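PDB 3F8M: GntR-family protein transcriptional regulator from Mycobacterium smegmatis, which represses the phnDCE operon, which serves phosphate uptake, when phosphate is available in the cell, acting as a DNA-binding transcription factor of the GntR family. Local coordinates for residues 48-51 with 52-56. Sequence-based numbering, arbitrary orientation.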
ATOM      1  N   VAL A  48      18.693 -32.604  11.885  1.00 28.30           N
ATOM      2  CA  VAL A  48      17.283 -32.254  12.078  1.00 27.24           C
ATOM      3  C   VAL A  48      16.400 -32.895  10.993  1.00 26.53           C
ATOM      4  O   VAL A  48      16.886 -33.395   9.977  1.00 25.98           O
ATOM      5  CB  VAL A  48      17.047 -30.703  12.114  1.00 27.97           C
ATOM      6  CG1 VAL A  48      17.824 -30.040  13.280  1.00 28.77           C
ATOM      7  CG2 VAL A  48      17.434 -30.070  10.791  1.00 27.37           C
ATOM      8  N   ALA A  49      15.099 -32.904  11.241  1.00 26.42           N
ATOM      9  CA  ALA A  49      14.118 -33.414  10.312  1.00 26.92           C
ATOM     10  C   ALA A  49      14.153 -32.576   9.033  1.00 28.20           C
ATOM     11  O   ALA A  49      14.484 -31.384   9.083  1.00 28.40           O
ATOM     12  CB  ALA A  49      12.746 -33.343  10.937  1.00 26.47           C
ATOM     13  N   ARG A  50      13.826 -33.217   7.911  1.00 28.08           N
ATOM     14  CA  ARG A  50      13.580 -32.526   6.634  1.00 29.56           C
ATOM     15  C   ARG A  50      12.507 -31.439   6.768  1.00 28.97           C
ATOM     16  O   ARG A  50      12.616 -30.368   6.145  1.00 29.92           O
ATOM     17  CB  ARG A  50      13.113 -33.510   5.569  1.00 29.45           C
ATOM     18  CG  ARG A  50      14.152 -34.440   5.056  1.00 33.69           C
ATOM     19  CD  ARG A  50      13.545 -35.244   3.923  1.00 40.97           C
ATOM     20  NE  ARG A  50      13.081 -34.377   2.826  1.00 46.24           N
ATOM     21  CZ  ARG A  50      12.368 -34.798   1.780  1.00 47.95           C
ATOM     22  NH1 ARG A  50      12.027 -36.081   1.671  1.00 48.66           N
ATOM     23  NH2 ARG A  50      11.993 -33.932   0.843  1.00 48.00           N
ATOM     24  N   GLU A  51      11.474 -31.714   7.558  1.00 28.74           N
ATOM     25  CA  GLU A  51      10.382 -30.750   7.777  1.00 29.47           C
ATOM     26  C   GLU A  51      10.872 -29.553   8.587  1.00 28.88           C
ATOM     27  O   GLU A  51      10.312 -28.446   8.500  1.00 29.51           O
ATOM     28  CB  GLU A  51       9.195 -31.386   8.489  1.00 29.99           C
ATOM     29  CG  GLU A  51       8.452 -32.482   7.713  1.00 31.97           C
ATOM     30  CD  GLU A  51       9.175 -33.839   7.650  1.00 36.32           C
ATOM     31  OE1 GLU A  51      10.190 -34.061   8.354  1.00 33.91           O
ATOM     32  OE2 GLU A  51       8.708 -34.705   6.874  1.00 38.63           O
ATOM     33  N   THR A  52      11.920 -29.765   9.377  1.00 28.60           N
ATOM     34  CA  THR A  52      12.514 -28.674  10.136  1.00 28.36           C
ATOM     35  C   THR A  52      13.269 -27.690   9.217  1.00 27.76           C
ATOM     36  O   THR A  52      13.187 -26.478   9.406  1.00 28.21           O
ATOM     37  CB  THR A  52      13.404 -29.185  11.261  1.00 28.47           C
ATOM     38  OG1 THR A  52      12.626 -30.094  12.071  1.00 28.62           O
ATOM     39  CG2 THR A  52      13.873 -28.008  12.122  1.00 27.12           C
ATOM     40  N   VAL A  53      14.010 -28.220   8.253  1.00 28.41           N
ATOM     41  CA  VAL A  53      14.709 -27.373   7.268  1.00 27.84           C
ATOM     42  C   VAL A  53      13.647 -26.672   6.420  1.00 28.00           C
ATOM     43  O   VAL A  53      13.705 -25.455   6.241  1.00 27.54           O
ATOM     44  CB  VAL A  53      15.726 -28.163   6.400  1.00 28.76           C
ATOM     45  CG1 VAL A  53      16.335 -27.274   5.309  1.00 27.12           C
ATOM     46  CG2 VAL A  53      16.830 -28.740   7.265  1.00 28.16           C
ATOM     47  N   ARG A  54      12.650 -27.423   5.952  1.00 28.05           N
ATOM     48  CA  ARG A  54      11.553 -26.858   5.133  1.00 28.66           C
ATOM     49  C   ARG A  54      10.956 -25.626   5.793  1.00 28.76           C
ATOM     50  O   ARG A  54      10.700 -24.601   5.148  1.00 29.28           O
ATOM     51  CB  ARG A  54      10.441 -27.891   4.942  1.00 27.76           C
ATOM     52  CG  ARG A  54       9.313 -27.515   3.966  1.00 30.90           C
ATOM     53  CD  ARG A  54       8.324 -28.685   3.820  1.00 35.21           C
ATOM     54  NE  ARG A  54       9.068 -29.945   3.706  1.00 39.87           N
ATOM     55  CZ  ARG A  54       8.536 -31.164   3.648  1.00 41.58           C
ATOM     56  NH1 ARG A  54       7.214 -31.329   3.681  1.00 42.04           N
ATOM     57  NH2 ARG A  54       9.341 -32.221   3.552  1.00 39.38           N
ATOM     58  N   GLN A  55      10.673 -25.759   7.083  1.00 28.93           N
ATOM     59  CA  GLN A  55      10.066 -24.688   7.832  1.00 28.48           C
ATOM     60  C   GLN A  55      11.016 -23.491   7.989  1.00 28.08           C
ATOM     61  O   GLN A  55      10.582 -22.347   7.890  1.00 28.95           O
ATOM     62  CB  GLN A  55       9.646 -25.230   9.206  1.00 29.19           C
ATOM     63  CG  GLN A  55       9.186 -24.146  10.192  1.00 30.57           C
ATOM     64  CD  GLN A  55       7.964 -23.407   9.706  1.00 31.86           C
ATOM     65  OE1 GLN A  55       7.203 -23.909   8.855  1.00 28.50           O
ATOM     66  NE2 GLN A  55       7.754 -22.196  10.243  1.00 34.78           N
ATOM     67  N   ALA A  56      12.295 -23.734   8.255  1.00 28.00           N
ATOM     68  CA  ALA A  56      13.220 -22.604   8.410  1.00 29.23           C
ATOM     69  C   ALA A  56      13.341 -21.861   7.076  1.00 29.45           C
ATOM     70  O   ALA A  56      13.339 -20.608   7.053  1.00 30.98           O
ATOM     71  CB  ALA A  56      14.582 -23.062   8.918  1.00 28.48           C
TER
HETATM   72  O   HOH W   1      14.015 -31.778  13.882  1.00 30.61           O
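Ala49, at the N-cap, turns its carbonyl into the first turn of helix 50-62, where its O takes a weak i to i+3 bond from Thr52 N (3.0 Å, bent to 129°) and the first, also weak, i to i+4 bond from Val53 N. Arg54 N to Arg50 O, nearly straight at 3.0 Å, and Gln55 N to Glu51 O continue the i to i+4 pattern. This is the start of the second helix of the predicted helix-turn-helix, the element that in winged-helix GntR regulators typically presents the recognition surface to DNA. On the inner side, Val48 CG2 lies 3.8 Å from Val53 CG2, the two side chains crossing at about a right angle. With Val53 CG1 anti to the backbone N (chi1 175°), CG2 is left beside that N and reaches back to Val48. Thr52 meets Val48 through CB, and both touch helix 15-29 (Thr52 on His16, Val48 on Lys15), whereas Val53 packs on Ile42 and Ala43; the helix start is thus wedged between the other two helices of the domain.

The outer side is polar. Glu51 bends at chi2 and runs alongside Arg54, its CG 4.1 Å above one guanidinium face toward the rim. Its OE2 is well out of that plane, so any attraction is probably one of charges, with no N-H aimed at the oxygen. Arg50 and Arg54 bring their NH2 atoms to 4.2 Å, the planes inclined by 62°, consistent with both side chains converging on Glu39: Arg50 NE and Arg54 NH2 each form a salt bridge to its OE2, which should offset the like charges. Beside the N-cap, a water bridges the turn, accepting from Ala49 N at 3.1 Å and hydrogen-bonding Thr52 OG1 at 2.8 Å.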